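Local coordinates for protein metal-bound toxin (Helicobacter pylori, PDB 4NRN) that probably acts as an RNA-cleaving toxin of a bacterial toxin-antitoxin system, in the RelE family, and binds two zinc ions, at residues L2-S7 against N33-Q38. Sequence-based numbering, arbitrary orientation.
Sequences LTIETS and NLATEQ
A single, short backbone hydrogen bond ties the start of the chain to the C-terminal end of helix 24-35: Leu2 N lies 2.7 Å from Ala35 O. The N-H points almost straight at the oxygen (169°), yet the donor stands 32° above the carbonyl plane. Ala35 O belongs to the last residue of the helix, which closes in a Schellman motif: Glu37, with positive phi, is its C-prime residue, Glu37 N bonding back to Leu34 O and Gln38 N to Asn33 O. Leu2 folds over the same carbonyl. Its CG, beside the backbone N (chi1 -67°) and anti to the carbonyl carbon, comes within 3.3 Å of Ala35 O, and its CB lies 4.1 Å from Ala35 CB. One branch reaches on to the aliphatic part of Glu37, where Leu2 CD1 lies 4.0 Å from Glu37 CG, the two side chains crossing at about a right angle. The Glu37 carboxylate has its main partner in Lys73, a salt bridge through OE2. Two residues further along the chain, in strand 3-6, Ile4 sends its CG1 branch to Ala35 CB (3.8 Å), with CD1 alongside, so the methyl of Ala35 lies against Leu2, just before the strand, and Ile4 within it. Leu78 of the neighbouring strand 77-84 also touches Ala35, while Leu2 rests on Ile71 of strand 65-72. The contact joins the end of helix 24-35 to the start of strand 3-6, outermost in the mixed sheet. With its amide spent on Ala35 O, buried Leu2 pins the chain start to a helix end, and the amide dipole probably offsets part of the partial negative charge at the C-terminal end of helix 24-35.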
loop_
_atom_site.group_PDB
_atom_site.type_symbol
_atom_site.label_atom_id
_atom_site.label_comp_id
_atom_site.label_asym_id
_atom_site.label_seq_id
_atom_site.Cartn_x
_atom_site.Cartn_y
_atom_site.Cartn_z
ATOM N N LEU A 2 12.359 -6.333 2.706
ATOM C CA LEU A 2 11.689 -5.878 3.916
ATOM C C LEU A 2 10.613 -6.873 4.337
ATOM O O LEU A 2 9.908 -7.428 3.486
ATOM C CB LEU A 2 11.046 -4.507 3.696
ATOM C CG LEU A 2 11.976 -3.319 3.476
ATOM C CD1 LEU A 2 11.172 -2.107 3.076
ATOM C CD2 LEU A 2 12.794 -3.041 4.729
ATOM N N THR A 3 10.504 -7.112 5.643
ATOM C CA THR A 3 9.385 -7.869 6.202
ATOM C C THR A 3 8.101 -7.128 5.859
ATOM O O THR A 3 8.059 -5.902 5.907
ATOM C CB THR A 3 9.507 -8.042 7.738
ATOM O OG1 THR A 3 10.573 -8.954 8.032
ATOM C CG2 THR A 3 8.218 -8.601 8.331
ATOM N N ILE A 4 7.072 -7.870 5.470
ATOM C CA ILE A 4 5.811 -7.267 5.056
ATOM C C ILE A 4 4.745 -7.585 6.084
ATOM O O ILE A 4 4.423 -8.746 6.310
ATOM C CB ILE A 4 5.359 -7.774 3.663
ATOM C CG1 ILE A 4 6.432 -7.476 2.618
ATOM C CG2 ILE A 4 4.027 -7.130 3.245
ATOM C CD1 ILE A 4 6.381 -8.385 1.429
ATOM N N GLU A 5 4.208 -6.556 6.719
ATOM C CA GLU A 5 3.200 -6.763 7.745
ATOM C C GLU A 5 1.992 -5.904 7.446
ATOM O O GLU A 5 2.126 -4.803 6.923
ATOM C CB GLU A 5 3.756 -6.430 9.131
ATOM C CG GLU A 5 3.110 -7.253 10.249
ATOM C CD GLU A 5 3.548 -6.838 11.645
ATOM O OE1 GLU A 5 4.179 -5.771 11.789
ATOM O OE2 GLU A 5 3.251 -7.584 12.603
ATOM N N THR A 6 0.812 -6.409 7.778
ATOM C CA THR A 6 -0.410 -5.677 7.508
ATOM C C THR A 6 -1.074 -5.238 8.803
ATOM O O THR A 6 -0.795 -5.779 9.867
ATOM C CB THR A 6 -1.410 -6.523 6.697
ATOM O OG1 THR A 6 -1.943 -7.569 7.521
ATOM C CG2 THR A 6 -0.729 -7.135 5.480
ATOM N N SER A 7 -1.951 -4.246 8.697
ATOM C CA SER A 7 -2.822 -3.844 9.791
ATOM C C SER A 7 -4.116 -4.660 9.747
ATOM O O SER A 7 -4.391 -5.363 8.758
ATOM C CB SER A 7 -3.164 -2.363 9.664
ATOM O OG SER A 7 -4.083 -2.140 8.606
ATOM N N ASN A 33 7.965 -4.973 -5.090
ATOM C CA ASN A 33 8.944 -3.921 -5.373
ATOM C C ASN A 33 9.200 -3.030 -4.177
ATOM O O ASN A 33 10.350 -2.751 -3.828
ATOM C CB ASN A 33 8.493 -3.046 -6.539
ATOM C CG ASN A 33 8.948 -3.581 -7.867
ATOM O OD1 ASN A 33 10.014 -4.189 -7.971
ATOM N ND2 ASN A 33 8.142 -3.359 -8.899
ATOM N N LEU A 34 8.122 -2.569 -3.554
ATOM C CA LEU A 34 8.257 -1.714 -2.385
ATOM C C LEU A 34 9.190 -2.370 -1.353
ATOM O O LEU A 34 10.152 -1.745 -0.881
ATOM C CB LEU A 34 6.878 -1.401 -1.791
ATOM C CG LEU A 34 6.063 -0.362 -2.574
ATOM C CD1 LEU A 34 4.689 -0.137 -1.952
ATOM C CD2 LEU A 34 6.818 0.958 -2.662
ATOM N N ALA A 35 8.922 -3.638 -1.041
ATOM C CA ALA A 35 9.679 -4.384 -0.029
ATOM C C ALA A 35 11.148 -4.689 -0.393
ATOM O O ALA A 35 11.981 -4.838 0.495
ATOM C CB ALA A 35 8.932 -5.677 0.359
ATOM N N THR A 36 11.462 -4.794 -1.679
ATOM C CA THR A 36 12.857 -4.932 -2.099
ATOM C C THR A 36 13.398 -3.559 -2.507
ATOM O O THR A 36 14.446 -3.449 -3.150
ATOM C CB THR A 36 13.038 -5.953 -3.262
ATOM O OG1 THR A 36 12.263 -5.551 -4.399
ATOM C CG2 THR A 36 12.613 -7.357 -2.838
ATOM N N GLU A 37 12.643 -2.525 -2.131
ATOM C CA GLU A 37 13.030 -1.117 -2.288
ATOM C C GLU A 37 13.477 -0.709 -3.699
ATOM O O GLU A 37 14.449 0.033 -3.852
ATOM C CB GLU A 37 14.087 -0.731 -1.245
ATOM C CG GLU A 37 13.684 -1.108 0.173
ATOM C CD GLU A 37 14.807 -0.945 1.179
ATOM O OE1 GLU A 37 15.339 -1.964 1.673
ATOM O OE2 GLU A 37 15.165 0.210 1.474
ATOM N N GLN A 38 12.757 -1.186 -4.718
ATOM C CA GLN A 38 13.016 -0.793 -6.099
ATOM C C GLN A 38 11.992 0.232 -6.559
ATOM O O GLN A 38 10.892 0.281 -6.016
ATOM C CB GLN A 38 12.930 -2.002 -7.015
ATOM C CG GLN A 38 13.554 -3.255 -6.467
ATOM C CD GLN A 38 13.397 -4.403 -7.434
ATOM O OE1 GLN A 38 12.787 -5.420 -7.116
ATOM N NE2 GLN A 38 13.927 -4.234 -8.637
#